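Local coordinates for protein packaging enzyme P4 (Pseudomonas phage phi6, PDB 4BLO) that hydrolyses nucleoside triphosphates as a hexameric RecA-like P-loop ATPase and probably drives the packaging of viral RNA into the phage procapsid, at residues D11-A16 and G178-N183. Numbering follows the deposited sequence.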
loop_
_atom_site.group_PDB
_atom_site.type_symbol
_atom_site.label_atom_id
_atom_site.label_comp_id
_atom_site.label_asym_id
_atom_site.label_seq_id
_atom_site.Cartn_x
_atom_site.Cartn_y
_atom_site.Cartn_z
ATOM N N ASP L 11 20.485 -42.921 21.133
ATOM C CA ASP L 11 20.026 -42.765 22.516
ATOM C C ASP L 11 19.122 -41.531 22.716
ATOM O O ASP L 11 18.348 -41.497 23.675
ATOM C CB ASP L 11 21.233 -42.684 23.465
ATOM C CG ASP L 11 22.062 -43.957 23.547
ATOM O OD1 ASP L 11 21.477 -45.059 23.428
ATOM O OD2 ASP L 11 23.293 -43.852 23.746
ATOM N N ARG L 12 19.207 -40.547 21.802
ATOM C CA ARG L 12 18.435 -39.299 21.845
ATOM C C ARG L 12 17.041 -39.422 21.218
ATOM O O ARG L 12 16.207 -38.547 21.453
ATOM C CB ARG L 12 19.201 -38.170 21.117
ATOM C CG ARG L 12 20.408 -37.609 21.866
ATOM C CD ARG L 12 20.055 -36.656 22.999
ATOM N NE ARG L 12 19.250 -35.532 22.536
ATOM C CZ ARG L 12 18.954 -34.480 23.277
ATOM N NH1 ARG L 12 19.430 -34.375 24.510
ATOM N NH2 ARG L 12 18.203 -33.511 22.785
ATOM N N VAL L 13 16.805 -40.475 20.397
ATOM C CA VAL L 13 15.557 -40.706 19.645
ATOM C C VAL L 13 14.302 -40.613 20.572
ATOM O O VAL L 13 13.378 -39.859 20.249
ATOM C CB VAL L 13 15.602 -42.030 18.817
ATOM C CG1 VAL L 13 14.278 -42.307 18.108
ATOM C CG2 VAL L 13 16.726 -41.991 17.794
ATOM N N GLY L 14 14.305 -41.326 21.701
ATOM C CA GLY L 14 13.203 -41.319 22.659
ATOM C C GLY L 14 12.988 -39.942 23.254
ATOM O O GLY L 14 11.877 -39.396 23.187
ATOM N N ILE L 15 14.088 -39.344 23.778
ATOM C CA ILE L 15 14.161 -37.985 24.354
ATOM C C ILE L 15 13.537 -36.960 23.386
ATOM O O ILE L 15 12.741 -36.121 23.807
ATOM C CB ILE L 15 15.642 -37.637 24.700
ATOM C CG1 ILE L 15 16.097 -38.452 25.927
ATOM C CG2 ILE L 15 15.875 -36.119 24.855
ATOM C CD1 ILE L 15 17.514 -38.260 26.370
ATOM N N ALA L 16 13.897 -37.054 22.098
ATOM C CA ALA L 16 13.416 -36.179 21.038
ATOM C C ALA L 16 11.900 -36.313 20.873
ATOM O O ALA L 16 11.209 -35.291 20.808
ATOM C CB ALA L 16 14.130 -36.505 19.731
ATOM N N GLY L 178 18.553 -31.901 14.491
ATOM C CA GLY L 178 19.118 -31.035 15.521
ATOM C C GLY L 178 18.873 -31.533 16.927
ATOM O O GLY L 178 19.760 -31.412 17.779
ATOM N N ALA L 179 17.665 -32.114 17.167
ATOM C CA ALA L 179 17.242 -32.667 18.459
ATOM C C ALA L 179 18.080 -33.870 18.834
ATOM O O ALA L 179 18.403 -34.039 20.011
ATOM C CB ALA L 179 15.769 -33.046 18.428
ATOM N N LEU L 180 18.462 -34.677 17.828
ATOM C CA LEU L 180 19.297 -35.874 17.963
ATOM C C LEU L 180 20.751 -35.527 18.315
ATOM O O LEU L 180 21.504 -36.421 18.702
ATOM C CB LEU L 180 19.271 -36.727 16.679
ATOM C CG LEU L 180 17.924 -37.300 16.241
ATOM C CD1 LEU L 180 18.025 -37.885 14.847
ATOM C CD2 LEU L 180 17.398 -38.344 17.233
ATOM N N GLY L 181 21.134 -34.258 18.175
ATOM C CA GLY L 181 22.475 -33.796 18.512
ATOM C C GLY L 181 23.326 -33.331 17.353
ATOM O O GLY L 181 24.435 -32.838 17.582
ATOM N N PHE L 182 22.812 -33.450 16.111
ATOM C CA PHE L 182 23.527 -33.021 14.915
ATOM C C PHE L 182 23.671 -31.525 14.845
ATOM O O PHE L 182 22.770 -30.803 15.265
ATOM C CB PHE L 182 22.821 -33.507 13.636
ATOM C CG PHE L 182 22.942 -34.984 13.382
ATOM C CD1 PHE L 182 24.102 -35.517 12.838
ATOM C CD2 PHE L 182 21.899 -35.842 13.691
ATOM C CE1 PHE L 182 24.221 -36.892 12.612
ATOM C CE2 PHE L 182 22.011 -37.208 13.463
ATOM C CZ PHE L 182 23.173 -37.728 12.925
ATOM N N ASN L 183 24.790 -31.064 14.283
ATOM C CA ASN L 183 25.067 -29.654 14.053
ATOM C C ASN L 183 24.527 -29.303 12.685
ATOM O O ASN L 183 25.175 -29.559 11.657
ATOM C CB ASN L 183 26.557 -29.369 14.173
ATOM C CG ASN L 183 27.103 -29.512 15.570
ATOM O OD1 ASN L 183 28.271 -29.847 15.760
ATOM N ND2 ASN L 183 26.293 -29.227 16.576
#
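Arg12 reaches from helix 7-22 to the end of helix 167-179 and holds the carbonyl oxygen of Ala179 with two nitrogens at once. Arg12 NH2 donates to Ala179 O over 2.8 Å and Arg12 NE over 3.1 Å, so the guanidinium grips this one atom side-on. Both donors lie in the plane of the carbonyl, while the oxygen sits some 17° out of the guanidinium plane. Neither hydrogen bond is straight, the N-H...O angle from NH2 being 142°. The arginine chain bends at CD (chi2 -77°) and again at NE, and Ile15 CG2 lies over the centre of one guanidinium face. A salt bridge from NH2 to Asp224 gives the positive charge a second partner.

The carbonyl gripped here belongs to the last turn of helix 167-179, which closes in a Schellman motif with Gly181 at positive phi. Arg12 thus supplies donors to a helix C-terminus, and its charge would suit the negative end of the helix dipole. From this turn the chain runs on into strand 184-187 of the central RecA-like sheet, and the contact therefore joins helix 7-22 to the ATPase core.

Leu180 contributes both backbone and side chain. Its carbonyl oxygen lies 3.6 Å from Arg12 CG and accepts a hydrogen bond from His9, one turn earlier in helix 7-22. Its side chain runs beside that of Val13, pointing the same way, with CD2 3.8 Å from Val13 CG2; Ile45 of helix 38-54 packs against both residues. One turn after Arg12, Ala16 CB meets Ala179 CB at 4.0 Å, where the CA atoms of these two alanines are 5.8 Å apart.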